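Local coordinates for trypsin-resistant surface T6 protein (Streptococcus pyogenes serotype M6, PDB 4P0D) that forms the backbone subunit of the pilus of this streptococcus, probably stacking into the shaft through sortase-made links, with a modular three-domain, Ig-like architecture, at residues A[93-98]-A[113-118]; A[23-28]-A[72-77]; A[348-353]-A[447-452]; A[166-171]-A[361-366]. The protein carries 1 engineered substitution. All coordinates share one frame; numbering follows the deposited sequence.

Interactions 1 and 2 share a sheet of the N-terminal Ig-like domain: strand 94-101 pairs with strand 20-31, whose other neighbours include strand 75-79. Both rest on ladders of antiparallel backbone bonds, but interaction 1 is buried and apolar, whereas interaction 2 is only partly buried and mixes charged and aromatic side chains. Their centres lie over 60 Å from those of interactions 3 and 4, on the other side of the chain's centre. There backbone pairing gives way to side chains and loops: interaction 3 is a buried meeting of two different sheets, interaction 4 a partly buried loop contact, probably between domains. Those two touch where D350 accepts a probable hydrogen bond from the T363 backbone.

Interaction 1: A[93-98]-A[113-118]; sequences ASVYIA and LLAASY
L113 reaches across to V95 and I97 from the neighbouring strand of an antiparallel hairpin, strands 94-101 and 108-116. From CB, with CG anti to the backbone N (chi1 175°), the chain bends toward strand 94-98. CG comes within 4.1 Å of Y96 O. CD1 does most of the touching: it lies 3.4 Å from that same Y96 O, 3.6 Å from V95 CG1 and 3.8 Å from I97 CD1. A single methyl thus bridges two side chains of the opposite strand, with the L113 side chain running obliquely to both. L113 also packs on P54 of a loop. A115 sits on this same face, its CB nearer the S94 carbonyl than any side-chain atom of the partner strand.

Y96, S94, L114 and A116 take the other face, where the Y96 ring meets Y88 edge-to-face. Between the faces run four backbone bonds, two for the S94–A116 pair and two for Y96–L114. The shortest, Y96 N to L114 O at 2.6 Å, is also nearly straight and arrives almost along the C=O axis. CA-H groups of A93, V95, L113 and A115 add contacts to the same carbonyls. Just beyond the paired strands, A93 CB approaches Y118 CE2 at 3.9 Å, while the Y118 hydroxyl bonds to Y31 and D6. The S94–A116 and Y96–L114 pairs thus satisfy each other's peptides, V95 and I97 turn their backbone atoms to strand 20-31, and the side chains of V95, I97, L113 and A115 are hydrocarbon alone.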
loop_
_atom_site.group_PDB
_atom_site.type_symbol
_atom_site.label_atom_id
_atom_site.label_comp_id
_atom_site.label_asym_id
_atom_site.label_seq_id
_atom_site.Cartn_x
_atom_site.Cartn_y
_atom_site.Cartn_z
ATOM N N ALA A 93 36.225 5.019 -33.770
ATOM C CA ALA A 93 36.273 4.016 -32.731
ATOM C C ALA A 93 36.174 4.736 -31.395
ATOM O O ALA A 93 36.785 5.786 -31.197
ATOM C CB ALA A 93 37.554 3.193 -32.811
ATOM N N SER A 94 35.328 4.196 -30.523
ATOM C CA SER A 94 34.985 4.827 -29.263
ATOM C C SER A 94 34.220 3.850 -28.392
ATOM O O SER A 94 33.661 2.866 -28.887
ATOM C CB SER A 94 34.172 6.097 -29.499
ATOM O OG SER A 94 33.260 5.910 -30.562
ATOM N N VAL A 95 34.218 4.134 -27.090
ATOM C CA VAL A 95 33.648 3.245 -26.074
ATOM C C VAL A 95 32.710 4.074 -25.215
ATOM O O VAL A 95 33.076 5.164 -24.786
ATOM C CB VAL A 95 34.762 2.647 -25.194
ATOM C CG1 VAL A 95 34.225 1.515 -24.327
ATOM C CG2 VAL A 95 35.911 2.156 -26.064
ATOM N N TYR A 96 31.510 3.556 -24.979
ATOM C CA TYR A 96 30.459 4.261 -24.240
ATOM C C TYR A 96 29.826 3.406 -23.138
ATOM O O TYR A 96 29.746 2.198 -23.234
ATOM C CB TYR A 96 29.319 4.690 -25.187
ATOM C CG TYR A 96 29.699 5.673 -26.268
ATOM C CD1 TYR A 96 30.279 5.240 -27.453
ATOM C CD2 TYR A 96 29.471 7.041 -26.103
ATOM C CE1 TYR A 96 30.629 6.136 -28.439
ATOM C CE2 TYR A 96 29.815 7.945 -27.092
ATOM C CZ TYR A 96 30.391 7.479 -28.254
ATOM O OH TYR A 96 30.736 8.368 -29.231
ATOM N N ILE A 97 29.341 4.072 -22.105
ATOM C CA ILE A 97 28.393 3.470 -21.172
ATOM C C ILE A 97 27.044 4.084 -21.488
ATOM O O ILE A 97 26.927 5.301 -21.535
ATOM C CB ILE A 97 28.756 3.807 -19.715
ATOM C CG1 ILE A 97 30.094 3.158 -19.340
ATOM C CG2 ILE A 97 27.653 3.355 -18.755
ATOM C CD1 ILE A 97 30.132 1.651 -19.480
ATOM N N ALA A 98 26.031 3.245 -21.699
ATOM C CA ALA A 98 24.672 3.735 -21.862
ATOM C C ALA A 98 23.896 3.502 -20.574
ATOM O O ALA A 98 23.953 2.410 -20.006
ATOM C CB ALA A 98 24.009 3.039 -23.040
ATOM N N LEU A 113 27.530 -1.396 -21.832
ATOM C CA LEU A 113 28.773 -1.003 -22.482
ATOM C C LEU A 113 28.675 -1.203 -23.991
ATOM O O LEU A 113 28.442 -2.316 -24.465
ATOM C CB LEU A 113 29.945 -1.823 -21.956
ATOM C CG LEU A 113 31.283 -1.586 -22.662
ATOM C CD1 LEU A 113 31.910 -0.280 -22.218
ATOM C CD2 LEU A 113 32.208 -2.761 -22.374
ATOM N N LEU A 114 28.894 -0.125 -24.734
ATOM C CA LEU A 114 28.886 -0.175 -26.181
ATOM C C LEU A 114 30.191 0.381 -26.731
ATOM O O LEU A 114 30.740 1.354 -26.208
ATOM C CB LEU A 114 27.722 0.630 -26.752
ATOM C CG LEU A 114 26.328 0.081 -26.416
ATOM C CD1 LEU A 114 25.273 1.139 -26.683
ATOM C CD2 LEU A 114 25.995 -1.187 -27.191
ATOM N N ALA A 115 30.665 -0.218 -27.806
ATOM C CA ALA A 115 31.911 0.236 -28.425
ATOM C C ALA A 115 31.838 0.096 -29.936
ATOM O O ALA A 115 31.290 -0.887 -30.422
ATOM C CB ALA A 115 33.082 -0.571 -27.884
ATOM N N ALA A 116 32.366 1.089 -30.666
ATOM C CA ALA A 116 32.655 0.926 -32.093
ATOM C C ALA A 116 34.134 0.586 -32.232
ATOM O O ALA A 116 35.000 1.294 -31.689
ATOM C CB ALA A 116 32.304 2.171 -32.874
ATOM N N SER A 117 34.415 -0.509 -32.940
ATOM C CA SER A 117 35.761 -1.119 -32.957
ATOM C C SER A 117 36.187 -1.664 -34.315
ATOM O O SER A 117 35.372 -2.215 -35.046
ATOM C CB SER A 117 35.805 -2.274 -31.955
ATOM O OG SER A 117 37.073 -2.909 -32.001
ATOM N N TYR A 118 37.478 -1.536 -34.626
ATOM C CA TYR A 118 38.047 -2.103 -35.840
ATOM C C TYR A 118 38.425 -3.566 -35.672
ATOM O O TYR A 118 38.833 -4.196 -36.640
ATOM C CB TYR A 118 39.296 -1.317 -36.283
ATOM C CG TYR A 118 38.999 0.091 -36.700
ATOM C CD1 TYR A 118 38.297 0.356 -37.874
ATOM C CD2 TYR A 118 39.428 1.163 -35.940
ATOM C CE1 TYR A 118 38.018 1.651 -38.275
ATOM C CE2 TYR A 118 39.151 2.463 -36.326
ATOM C CZ TYR A 118 38.430 2.698 -37.503
ATOM O OH TYR A 118 38.132 3.982 -37.889
#

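Interaction 2: A[23-28]-A[72-77]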
loop_
_atom_site.group_PDB
_atom_site.type_symbol
_atom_site.label_atom_id
_atom_site.label_comp_id
_atom_site.label_asym_id
_atom_site.label_seq_id
_atom_site.Cartn_x
_atom_site.Cartn_y
_atom_site.Cartn_z
ATOM N N LEU A 23 24.229 8.282 -23.521
ATOM C CA LEU A 23 25.485 7.603 -23.783
ATOM C C LEU A 23 26.628 8.492 -23.268
ATOM O O LEU A 23 26.672 9.691 -23.564
ATOM C CB LEU A 23 25.650 7.306 -25.273
ATOM C CG LEU A 23 25.319 5.878 -25.707
ATOM C CD1 LEU A 23 23.865 5.513 -25.408
ATOM C CD2 LEU A 23 25.623 5.707 -27.194
ATOM N N TYR A 24 27.520 7.905 -22.476
ATOM C CA TYR A 24 28.657 8.643 -21.927
ATOM C C TYR A 24 29.919 8.091 -22.518
ATOM O O TYR A 24 30.231 6.919 -22.324
ATOM C CB TYR A 24 28.705 8.484 -20.414
ATOM C CG TYR A 24 27.449 8.944 -19.716
ATOM C CD1 TYR A 24 27.282 10.268 -19.364
ATOM C CD2 TYR A 24 26.431 8.042 -19.386
ATOM C CE1 TYR A 24 26.143 10.704 -18.713
ATOM C CE2 TYR A 24 25.284 8.468 -18.745
ATOM C CZ TYR A 24 25.142 9.809 -18.402
ATOM O OH TYR A 24 23.994 10.273 -17.744
ATOM N N LYS A 25 30.651 8.915 -23.257
ATOM C CA LYS A 25 31.871 8.426 -23.876
ATOM C C LYS A 25 32.988 8.314 -22.836
ATOM O O LYS A 25 33.420 9.323 -22.273
ATOM C CB LYS A 25 32.290 9.335 -25.020
ATOM C CG LYS A 25 33.427 8.801 -25.867
ATOM C CD LYS A 25 33.759 9.901 -26.867
ATOM C CE LYS A 25 34.525 9.427 -28.061
ATOM N NZ LYS A 25 34.530 10.551 -29.046
ATOM N N ILE A 26 33.448 7.086 -22.626
ATOM C CA ILE A 26 34.506 6.771 -21.662
ATOM C C ILE A 26 35.817 6.346 -22.319
ATOM O O ILE A 26 36.823 6.189 -21.627
ATOM C CB ILE A 26 34.072 5.636 -20.703
ATOM C CG1 ILE A 26 33.626 4.399 -21.482
ATOM C CG2 ILE A 26 32.951 6.136 -19.806
ATOM C CD1 ILE A 26 33.745 3.099 -20.706
ATOM N N GLY A 27 35.801 6.142 -23.640
ATOM C CA GLY A 27 36.991 5.706 -24.393
ATOM C C GLY A 27 37.063 6.432 -25.729
ATOM O O GLY A 27 36.152 6.293 -26.560
ATOM N N GLU A 28 38.126 7.227 -25.914
ATOM C CA GLU A 28 38.414 7.907 -27.181
ATOM C C GLU A 28 39.323 7.037 -28.037
ATOM O O GLU A 28 40.352 6.520 -27.562
ATOM C CB GLU A 28 39.120 9.263 -26.956
ATOM C CG GLU A 28 38.195 10.397 -26.562
ATOM C CD GLU A 28 38.895 11.761 -26.454
ATOM O OE1 GLU A 28 40.132 11.823 -26.256
ATOM O OE2 GLU A 28 38.192 12.790 -26.550
ATOM N N LYS A 72 34.872 11.659 -15.533
ATOM C CA LYS A 72 34.279 12.632 -16.447
ATOM C C LYS A 72 34.330 12.042 -17.849
ATOM O O LYS A 72 35.408 11.772 -18.387
ATOM C CB LYS A 72 34.977 13.998 -16.387
ATOM N N PRO A 73 33.155 11.825 -18.455
ATOM C CA PRO A 73 33.193 11.298 -19.803
ATOM C C PRO A 73 33.672 12.370 -20.771
ATOM O O PRO A 73 33.585 13.560 -20.478
ATOM C CB PRO A 73 31.737 10.905 -20.072
ATOM C CG PRO A 73 30.930 11.773 -19.187
ATOM C CD PRO A 73 31.814 12.294 -18.080
ATOM N N PHE A 74 34.195 11.936 -21.911
ATOM C CA PHE A 74 34.654 12.871 -22.944
ATOM C C PHE A 74 33.500 13.589 -23.616
ATOM O O PHE A 74 33.659 14.691 -24.133
ATOM C CB PHE A 74 35.443 12.129 -23.994
ATOM C CG PHE A 74 36.676 11.492 -23.461
ATOM C CD1 PHE A 74 37.827 12.251 -23.270
ATOM C CD2 PHE A 74 36.701 10.143 -23.153
ATOM C CE1 PHE A 74 38.979 11.666 -22.774
ATOM C CE2 PHE A 74 37.852 9.559 -22.661
ATOM C CZ PHE A 74 38.994 10.321 -22.473
ATOM N N SER A 75 32.346 12.937 -23.654
ATOM C CA SER A 75 31.148 13.566 -24.179
ATOM C C SER A 75 29.935 12.824 -23.660
ATOM O O SER A 75 30.042 11.677 -23.222
ATOM C CB SER A 75 31.161 13.571 -25.715
ATOM O OG SER A 75 31.108 12.255 -26.221
ATOM N N THR A 76 28.799 13.510 -23.688
ATOM C CA THR A 76 27.516 12.951 -23.293
ATOM C C THR A 76 26.545 13.102 -24.451
ATOM O O THR A 76 26.371 14.214 -24.953
ATOM C CB THR A 76 26.947 13.712 -22.095
ATOM O OG1 THR A 76 27.915 13.718 -21.048
ATOM C CG2 THR A 76 25.654 13.063 -21.593
ATOM N N GLU A 77 25.914 11.996 -24.861
ATOM C CA GLU A 77 24.914 12.005 -25.957
ATOM C C GLU A 77 23.537 11.548 -25.496
ATOM O O GLU A 77 23.398 10.562 -24.753
ATOM C CB GLU A 77 25.326 11.057 -27.084
ATOM C CG GLU A 77 26.749 11.217 -27.585
ATOM C CD GLU A 77 26.974 12.498 -28.346
ATOM O OE1 GLU A 77 25.998 13.118 -28.838
ATOM O OE2 GLU A 77 28.149 12.885 -28.444
#
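Both E28 and F74 set CG anti to the carbonyl carbon (chi1 -80° and -62°), and in this antiparallel strand pair of the Ig-like domain that brings E28 CG over the ring. The pair is strand 20-31 with the strand through T76 and E77. E28 CG sits 3.6 Å from the F74 ring centroid, a CH-pi contact over the face, and the carboxylate lies stacked on the ring with the planes 15° apart. I26 and G27 form a classic beta bulge facing V95 of the next strand. L23 and E77 exchange two backbone bonds, and K25 N binds S75 O at 2.8 Å. Beyond them the K25 carbonyl takes the F74 N-H at 2.7 Å, carrying the pairing on toward P73.

Side chains fill in around this ladder. On one side P73 CB packs on Y24 CB at 3.9 Å, and the Y24 and T76 side chains lie side by side, pointing the same way, with Y24 CE1 by T76 CG2. On the other, the extended K25 chain runs past S75 and crosses F74 at about a right angle. K25 also touches S94 and Y96, joining the contact to strand 94-101. The closest side-chain oxygen to the phenyl ring is E28 OE2, 3.3 Å from F74 CD1.

Interaction 3: A[348-353]-A[447-452]; sequences LIDIVT and AYIEST
T452, I449 and I351 bury the most surface here: I449 and T452 each bring a methyl, CD1 and CG2, against I351. I449 drives its CD1 into the 348-353 strand, coming 3.6 Å from I351 N and 3.9 Å from D350 CA; it also touches I351 side-chain carbons, CB at 4.1 Å among them. The two isoleucines cross obliquely. T452 OG1 sits between the backbone N and the carbonyl carbon (chi1 70°), which leaves CG2 anti to the carbonyl carbon. The methyl lands 3.6 Å from I351 CG2 and 3.3 Å from I351 O, while OG1 reaches T353 OG1 at 2.7 Å. That hydroxyl pair is the one hydrogen bond between the segments, and either partner could donate.

I351 N is covered by the contact and has no hydrogen-bond partner in the model, so hydrocarbon meets a bare backbone N-H. The neighbouring D350 carboxylate makes its salt bridge with K406, and I349 and D350 form a classic beta bulge facing V341. I449 lies on its strand and T452 in a loop. An outermost strand of the prealbumin-like sheet is thus packed, through side chains, against the end of a strand from a second sheet.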
loop_
_atom_site.group_PDB
_atom_site.type_symbol
_atom_site.label_atom_id
_atom_site.label_comp_id
_atom_site.label_asym_id
_atom_site.label_seq_id
_atom_site.Cartn_x
_atom_site.Cartn_y
_atom_site.Cartn_z
ATOM N N LEU A 348 -26.021 -8.920 20.344
ATOM C CA LEU A 348 -26.191 -7.473 20.428
ATOM C C LEU A 348 -24.993 -6.748 19.839
ATOM O O LEU A 348 -23.853 -6.980 20.255
ATOM C CB LEU A 348 -26.362 -7.044 21.873
ATOM C CG LEU A 348 -26.572 -5.551 22.120
ATOM C CD1 LEU A 348 -27.957 -5.121 21.680
ATOM C CD2 LEU A 348 -26.345 -5.225 23.586
ATOM N N ILE A 349 -25.274 -5.867 18.880
ATOM C CA ILE A 349 -24.265 -5.071 18.192
ATOM C C ILE A 349 -24.156 -3.654 18.775
ATOM O O ILE A 349 -23.057 -3.118 18.927
ATOM C CB ILE A 349 -24.611 -4.993 16.686
ATOM C CG1 ILE A 349 -24.677 -6.409 16.116
ATOM C CG2 ILE A 349 -23.581 -4.171 15.924
ATOM C CD1 ILE A 349 -23.535 -7.285 16.601
ATOM N N ASP A 350 -25.299 -3.056 19.093
ATOM C CA ASP A 350 -25.363 -1.662 19.520
ATOM C C ASP A 350 -26.695 -1.402 20.224
ATOM O O ASP A 350 -27.648 -2.198 20.089
ATOM C CB ASP A 350 -25.227 -0.763 18.273
ATOM C CG ASP A 350 -24.973 0.709 18.604
ATOM O OD1 ASP A 350 -24.478 1.023 19.702
ATOM O OD2 ASP A 350 -25.251 1.549 17.737
ATOM N N ILE A 351 -26.739 -0.301 20.972
ATOM C CA ILE A 351 -27.956 0.198 21.625
ATOM C C ILE A 351 -28.124 1.663 21.252
ATOM O O ILE A 351 -27.178 2.454 21.291
ATOM C CB ILE A 351 -27.903 0.003 23.160
ATOM C CG1 ILE A 351 -28.024 -1.494 23.480
ATOM C CG2 ILE A 351 -29.036 0.736 23.882
ATOM C CD1 ILE A 351 -27.629 -1.843 24.890
ATOM N N VAL A 352 -29.333 2.023 20.859
ATOM C CA VAL A 352 -29.596 3.378 20.387
ATOM C C VAL A 352 -30.855 3.931 21.047
ATOM O O VAL A 352 -31.721 3.185 21.480
ATOM C CB VAL A 352 -29.703 3.415 18.849
ATOM C CG1 VAL A 352 -28.482 2.746 18.217
ATOM C CG2 VAL A 352 -30.968 2.738 18.357
ATOM N N THR A 353 -30.930 5.251 21.109
ATOM C CA THR A 353 -32.072 5.947 21.680
ATOM C C THR A 353 -32.624 6.922 20.657
ATOM O O THR A 353 -31.853 7.674 20.075
ATOM C CB THR A 353 -31.609 6.712 22.931
ATOM O OG1 THR A 353 -31.165 5.771 23.906
ATOM C CG2 THR A 353 -32.736 7.550 23.507
ATOM N N ALA A 447 -16.599 -5.825 27.399
ATOM C CA ALA A 447 -17.120 -4.496 27.079
ATOM C C ALA A 447 -18.642 -4.515 27.078
ATOM O O ALA A 447 -19.253 -5.309 26.344
ATOM C CB ALA A 447 -16.619 -4.035 25.728
ATOM N N TYR A 448 -19.230 -3.640 27.901
ATOM C CA TYR A 448 -20.674 -3.350 27.898
ATOM C C TYR A 448 -20.894 -1.908 27.486
ATOM O O TYR A 448 -20.033 -1.066 27.704
ATOM C CB TYR A 448 -21.285 -3.554 29.297
ATOM C CG TYR A 448 -20.969 -4.897 29.845
ATOM C CD1 TYR A 448 -19.789 -5.115 30.551
ATOM C CD2 TYR A 448 -21.817 -5.972 29.620
ATOM C CE1 TYR A 448 -19.473 -6.362 31.038
ATOM C CE2 TYR A 448 -21.507 -7.231 30.097
ATOM C CZ TYR A 448 -20.332 -7.417 30.807
ATOM O OH TYR A 448 -20.014 -8.664 31.288
ATOM N N ILE A 449 -22.053 -1.629 26.898
ATOM C CA ILE A 449 -22.448 -0.264 26.595
ATOM C C ILE A 449 -22.995 0.331 27.888
ATOM O O ILE A 449 -23.951 -0.197 28.452
ATOM C CB ILE A 449 -23.511 -0.215 25.484
ATOM C CG1 ILE A 449 -22.926 -0.788 24.180
ATOM C CG2 ILE A 449 -24.018 1.211 25.290
ATOM C CD1 ILE A 449 -23.956 -1.099 23.119
ATOM N N GLU A 450 -22.363 1.406 28.363
ATOM C CA GLU A 450 -22.711 2.021 29.651
ATOM C C GLU A 450 -23.811 3.056 29.507
ATOM O O GLU A 450 -24.651 3.192 30.397
ATOM C CB GLU A 450 -21.491 2.686 30.295
ATOM C CG GLU A 450 -21.749 3.130 31.734
ATOM C CD GLU A 450 -20.570 3.835 32.368
ATOM O OE1 GLU A 450 -19.815 4.519 31.641
ATOM O OE2 GLU A 450 -20.413 3.710 33.605
ATOM N N SER A 451 -23.795 3.796 28.403
ATOM C CA SER A 451 -24.819 4.797 28.139
ATOM C C SER A 451 -24.951 5.039 26.637
ATOM O O SER A 451 -24.050 4.703 25.866
ATOM C CB SER A 451 -24.471 6.106 28.853
ATOM O OG SER A 451 -23.298 6.689 28.308
ATOM N N THR A 452 -26.067 5.633 26.230
ATOM C CA THR A 452 -26.280 6.003 24.831
ATOM C C THR A 452 -26.739 7.447 24.710
ATOM O O THR A 452 -27.631 7.881 25.436
ATOM C CB THR A 452 -27.341 5.112 24.162
ATOM O OG1 THR A 452 -28.624 5.421 24.704
ATOM C CG2 THR A 452 -27.036 3.647 24.386
#

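Interaction 4: A[166-171]-A[361-366]; sequences TSLGSV and ISTQVS
L168 lies across T363 obliquely, its CD2 resting 3.9 Å from both T363 CB and T363 CG2. CG is anti to the backbone N (chi1 173°), and chi2 of 68° then sets CD2 by T363. Close by, L168 CB is 3.8 Å from Q364 OE1, so the amide oxygen lies alongside the base of the leucine. The other end of that amide is taken: Q364 NE2 donates to the carbonyls of N267 and A269. L168 is also covered by F432, from strand 431-434.

The one hydrogen bond between the segments is a backbone bond, L168 N to Q364 O at 2.9 Å, nearly straight at the hydrogen but with the donor well above the carbonyl plane. S167 presents CB to the opposing backbone, 3.4 Å from the same Q364 O and 3.7 Å from S366 N. T166 O lies 3.0 Å from S366 N, but the angle is poor and the pair is not a hydrogen bond; S366 CB packs against that carbonyl instead, at 3.5 Å.

Residues 166-168 run roughly antiparallel to 363-366, and then a type II turn from S167 to S170, closed by S170 N to S167 O, takes the chain away. The contact probably joins the Cna-B-like and prealbumin-like domains. Between the two loops, then, a single backbone bond with its donor above the plane of the acceptor carbonyl works together with apolar contact, while Q364 is fixed by the bonds from its NE2 to the N267 and A269 carbonyls.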
loop_
_atom_site.group_PDB
_atom_site.type_symbol
_atom_site.label_atom_id
_atom_site.label_comp_id
_atom_site.label_asym_id
_atom_site.label_seq_id
_atom_site.Cartn_x
_atom_site.Cartn_y
_atom_site.Cartn_z
ATOM N N THR A 166 -16.848 -4.330 6.555
ATOM C CA THR A 166 -16.462 -4.692 7.909
ATOM C C THR A 166 -17.334 -3.958 8.933
ATOM O O THR A 166 -18.243 -3.186 8.568
ATOM C CB THR A 166 -14.969 -4.363 8.132
ATOM O OG1 THR A 166 -14.524 -4.935 9.370
ATOM C CG2 THR A 166 -14.762 -2.885 8.149
ATOM N N SER A 167 -17.052 -4.166 10.211
ATOM C CA SER A 167 -17.848 -3.568 11.263
ATOM C C SER A 167 -16.947 -3.072 12.388
ATOM O O SER A 167 -15.782 -3.490 12.503
ATOM C CB SER A 167 -18.859 -4.587 11.765
ATOM O OG SER A 167 -18.198 -5.687 12.390
ATOM N N LEU A 168 -17.479 -2.166 13.204
ATOM C CA LEU A 168 -16.756 -1.650 14.383
ATOM C C LEU A 168 -16.248 -2.794 15.260
ATOM O O LEU A 168 -16.992 -3.722 15.590
ATOM C CB LEU A 168 -17.664 -0.736 15.212
ATOM C CG LEU A 168 -17.102 -0.247 16.550
ATOM C CD1 LEU A 168 -15.943 0.707 16.303
ATOM C CD2 LEU A 168 -18.198 0.442 17.333
ATOM N N GLY A 169 -14.973 -2.738 15.610
ATOM C CA GLY A 169 -14.351 -3.756 16.457
ATOM C C GLY A 169 -13.831 -4.972 15.716
ATOM O O GLY A 169 -13.302 -5.864 16.345
ATOM N N SER A 170 -13.939 -5.011 14.387
ATOM C CA SER A 170 -13.410 -6.139 13.609
ATOM C C SER A 170 -11.898 -6.036 13.374
ATOM O O SER A 170 -11.383 -4.968 13.062
ATOM C CB SER A 170 -14.121 -6.222 12.259
ATOM O OG SER A 170 -15.512 -6.456 12.415
ATOM N N VAL A 171 -11.189 -7.148 13.509
ATOM C CA VAL A 171 -9.758 -7.181 13.204
ATOM C C VAL A 171 -9.575 -7.614 11.747
ATOM O O VAL A 171 -10.066 -8.667 11.309
ATOM C CB VAL A 171 -8.978 -8.107 14.157
ATOM C CG1 VAL A 171 -7.588 -8.415 13.640
ATOM C CG2 VAL A 171 -8.891 -7.482 15.544
ATOM N N ILE A 361 -29.482 5.966 14.875
ATOM C CA ILE A 361 -28.487 5.393 13.975
ATOM C C ILE A 361 -27.519 4.491 14.740
ATOM O O ILE A 361 -27.101 4.810 15.851
ATOM C CB ILE A 361 -27.676 6.479 13.227
ATOM C CG1 ILE A 361 -28.599 7.333 12.358
ATOM C CG2 ILE A 361 -26.615 5.849 12.339
ATOM C CD1 ILE A 361 -27.894 8.514 11.730
ATOM N N SER A 362 -27.161 3.374 14.122
ATOM C CA SER A 362 -26.258 2.403 14.730
ATOM C C SER A 362 -24.798 2.782 14.502
ATOM O O SER A 362 -24.488 3.625 13.660
ATOM C CB SER A 362 -26.498 1.034 14.128
ATOM O OG SER A 362 -25.884 0.900 12.850
ATOM N N THR A 363 -23.914 2.123 15.236
ATOM C CA THR A 363 -22.492 2.102 14.917
ATOM C C THR A 363 -22.252 1.311 13.618
ATOM O O THR A 363 -23.186 0.731 13.042
ATOM C CB THR A 363 -21.695 1.449 16.057
ATOM O OG1 THR A 363 -22.315 0.211 16.416
ATOM C CG2 THR A 363 -21.626 2.368 17.263
ATOM N N GLN A 364 -20.998 1.240 13.179
ATOM C CA GLN A 364 -20.671 0.742 11.833
ATOM C C GLN A 364 -20.786 -0.773 11.687
ATOM O O GLN A 364 -20.246 -1.535 12.492
ATOM C CB GLN A 364 -19.257 1.167 11.430
ATOM C CG GLN A 364 -18.972 2.658 11.419
ATOM C CD GLN A 364 -18.472 3.189 12.750
ATOM O OE1 GLN A 364 -18.806 2.657 13.797
ATOM N NE2 GLN A 364 -17.677 4.249 12.713
ATOM N N VAL A 365 -21.459 -1.196 10.626
ATOM C CA VAL A 365 -21.754 -2.587 10.373
ATOM C C VAL A 365 -21.345 -3.035 8.971
ATOM O O VAL A 365 -21.335 -2.248 8.035
ATOM C CB VAL A 365 -23.260 -2.884 10.586
ATOM C CG1 VAL A 365 -23.673 -2.506 11.997
ATOM C CG2 VAL A 365 -24.150 -2.165 9.565
ATOM N N SER A 366 -21.054 -4.324 8.833
ATOM C CA SER A 366 -20.718 -4.898 7.532
ATOM C C SER A 366 -22.003 -5.212 6.777
ATOM O O SER A 366 -23.085 -5.194 7.356
ATOM C CB SER A 366 -19.940 -6.180 7.726
ATOM O OG SER A 366 -20.777 -7.200 8.268
#